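Local coordinates for enoyl-CoA hydratase subunit II (Geobacillus kaustophilus, PDB 2EJ5), which probably hydrates the double bond of enoyl-CoA thioesters, as a member of the enoyl-CoA hydratase/isomerase (crotonase) family linked to phenylacetic acid catabolism, at residues Y2-Y7 with A26-M31. Sequence-based numbering, arbitrary orientation.
Sequences YETIRY and AFTEQM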
loop_
_atom_site.group_PDB
_atom_site.type_symbol
_atom_site.label_atom_id
_atom_site.label_comp_id
_atom_site.label_asym_id
_atom_site.label_seq_id
_atom_site.Cartn_x
_atom_site.Cartn_y
_atom_site.Cartn_z
ATOM N N TYR A 2 35.848 9.571 11.990
ATOM C CA TYR A 2 34.703 8.911 12.622
ATOM C C TYR A 2 35.233 7.664 13.316
ATOM O O TYR A 2 36.190 7.064 12.841
ATOM C CB TYR A 2 33.653 8.493 11.567
ATOM C CG TYR A 2 32.880 9.630 10.892
ATOM C CD1 TYR A 2 32.059 10.491 11.634
ATOM C CD2 TYR A 2 32.940 9.812 9.523
ATOM C CE1 TYR A 2 31.347 11.523 11.019
ATOM C CE2 TYR A 2 32.217 10.828 8.894
ATOM C CZ TYR A 2 31.431 11.673 9.648
ATOM O OH TYR A 2 30.728 12.663 9.026
ATOM N N GLU A 3 34.605 7.252 14.415
ATOM C CA GLU A 3 35.096 6.100 15.195
ATOM C C GLU A 3 34.226 4.856 15.156
ATOM O O GLU A 3 34.728 3.746 15.364
ATOM C CB GLU A 3 35.286 6.507 16.647
ATOM C CG GLU A 3 35.840 7.891 16.784
ATOM C CD GLU A 3 36.062 8.292 18.211
ATOM O OE1 GLU A 3 36.935 9.154 18.414
ATOM O OE2 GLU A 3 35.363 7.748 19.111
ATOM N N THR A 4 32.918 5.031 14.932
ATOM C CA THR A 4 32.009 3.881 14.912
ATOM C C THR A 4 31.543 3.551 13.490
ATOM O O THR A 4 30.941 2.513 13.268
ATOM C CB THR A 4 30.766 4.105 15.784
ATOM O OG1 THR A 4 30.005 5.188 15.234
ATOM C CG2 THR A 4 31.170 4.420 17.240
ATOM N N ILE A 5 31.806 4.460 12.563
ATOM C CA ILE A 5 31.540 4.229 11.148
ATOM C C ILE A 5 32.755 4.632 10.326
ATOM O O ILE A 5 33.684 5.316 10.822
ATOM C CB ILE A 5 30.305 5.038 10.647
ATOM C CG1 ILE A 5 30.663 6.516 10.482
ATOM C CG2 ILE A 5 29.073 4.819 11.588
ATOM C CD1 ILE A 5 29.666 7.305 9.693
ATOM N N ARG A 6 32.718 4.216 9.067
ATOM C CA ARG A 6 33.687 4.579 8.047
ATOM C C ARG A 6 32.893 5.303 6.968
ATOM O O ARG A 6 31.802 4.858 6.564
ATOM C CB ARG A 6 34.387 3.312 7.516
ATOM C CG ARG A 6 35.703 3.526 6.772
ATOM C CD ARG A 6 36.509 2.187 6.730
ATOM N NE ARG A 6 35.875 1.179 5.881
ATOM C CZ ARG A 6 35.793 -0.122 6.163
ATOM N NH1 ARG A 6 36.283 -0.610 7.302
ATOM N NH2 ARG A 6 35.182 -0.937 5.306
ATOM N N TYR A 7 33.418 6.454 6.555
ATOM C CA TYR A 7 32.829 7.244 5.508
ATOM C C TYR A 7 33.914 7.487 4.485
ATOM O O TYR A 7 34.941 8.082 4.799
ATOM C CB TYR A 7 32.288 8.564 6.067
ATOM C CG TYR A 7 31.643 9.459 5.039
ATOM C CD1 TYR A 7 30.324 9.231 4.593
ATOM C CD2 TYR A 7 32.333 10.538 4.511
ATOM C CE1 TYR A 7 29.738 10.064 3.644
ATOM C CE2 TYR A 7 31.762 11.350 3.556
ATOM C CZ TYR A 7 30.456 11.121 3.131
ATOM O OH TYR A 7 29.900 11.977 2.201
ATOM N N ALA A 26 25.931 -2.740 16.235
ATOM C CA ALA A 26 24.823 -2.225 17.029
ATOM C C ALA A 26 25.029 -0.746 17.323
ATOM O O ALA A 26 26.177 -0.262 17.463
ATOM C CB ALA A 26 24.616 -3.040 18.276
ATOM N N PHE A 27 23.924 -0.002 17.318
ATOM C CA PHE A 27 23.974 1.437 17.486
ATOM C C PHE A 27 24.348 1.844 18.912
ATOM O O PHE A 27 23.864 1.253 19.884
ATOM C CB PHE A 27 22.618 2.060 17.197
ATOM C CG PHE A 27 22.255 2.088 15.744
ATOM C CD1 PHE A 27 22.901 2.955 14.869
ATOM C CD2 PHE A 27 21.229 1.283 15.265
ATOM C CE1 PHE A 27 22.548 2.990 13.503
ATOM C CE2 PHE A 27 20.873 1.322 13.910
ATOM C CZ PHE A 27 21.530 2.186 13.049
ATOM N N THR A 28 25.176 2.878 19.011
ATOM C CA THR A 28 25.361 3.602 20.267
ATOM C C THR A 28 25.145 5.069 19.991
ATOM O O THR A 28 25.056 5.496 18.829
ATOM C CB THR A 28 26.770 3.450 20.790
ATOM O OG1 THR A 28 27.655 4.022 19.826
ATOM C CG2 THR A 28 27.113 1.964 21.008
ATOM N N GLU A 29 25.112 5.861 21.056
ATOM C CA GLU A 29 24.964 7.316 20.942
ATOM C C GLU A 29 25.857 7.972 19.878
ATOM O O GLU A 29 25.380 8.801 19.085
ATOM C CB GLU A 29 25.161 7.956 22.329
ATOM C CG GLU A 29 25.066 9.465 22.370
ATOM C CD GLU A 29 25.241 10.022 23.778
ATOM O OE1 GLU A 29 26.014 9.423 24.588
ATOM O OE2 GLU A 29 24.602 11.065 24.065
ATOM N N GLN A 30 27.139 7.616 19.834
ATOM C CA GLN A 30 28.013 8.229 18.839
ATOM C C GLN A 30 27.881 7.642 17.413
ATOM O O GLN A 30 28.106 8.371 16.464
ATOM C CB GLN A 30 29.485 8.354 19.291
ATOM C CG GLN A 30 30.366 7.143 19.121
ATOM C CD GLN A 30 31.820 7.436 19.491
ATOM O OE1 GLN A 30 32.564 8.114 18.744
ATOM N NE2 GLN A 30 32.236 6.934 20.651
ATOM N N MET A 31 27.522 6.366 17.278
ATOM C CA MET A 31 27.181 5.805 15.955
ATOM C C MET A 31 25.988 6.552 15.405
ATOM O O MET A 31 26.002 6.941 14.260
ATOM C CB MET A 31 26.902 4.298 15.971
ATOM C CG MET A 31 26.687 3.709 14.520
ATOM S SD MET A 31 26.180 1.993 14.336
ATOM C CE MET A 31 25.907 2.098 12.611
#
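Thr4 and Met31 bring the backbones of 2-7 and 26-31 closest, their CA atoms 5.3 Å apart where the loop leading into strand 5-10 meets the first turn of helix 29-44. Thr4 points its side chain toward the helix start and divides its two branches between successive residues, Gln30 and Met31. OG1, set between the backbone N and the carbonyl carbon (chi1 64°), packs against the backbone of Met31. It lies 3.0 Å from Met31 CA, with Met31 CB close behind, a tight approach of a hydroxyl to carbon. The polar partners come from Glu34, about one helical turn beyond Met31: it is hydrogen-bonded through OE1 to Thr4 OG1 and accepts from Glu3 N on OE2, tying the N-terminal loop to the helix. The methyl CG2 of Thr4 takes the other direction and rests 3.4 Å from Gln30 CG, the two side chains meeting at a slant. Glu3 and Gln30, both exposed, cross at about a right angle at the outer margin. On the buried side, with CG anti to the backbone N (chi1 -174°), Met31 places that atom 3.9 Å from Ile5 CG2, again nearly perpendicular. The helix start is marked by Thr28, the N-cap, whose OG1 accepts a weak but nearly straight bond from Met31 N (3.5 Å, 169°). The residues just ahead of strand 5-10, an outermost strand of the chain's six-stranded sheet, are thus held to the start of helix 29-44, and Ile5 and Met31 also touch Leu16 and Leu18, respectively, of the adjacent antiparallel strand 13-18.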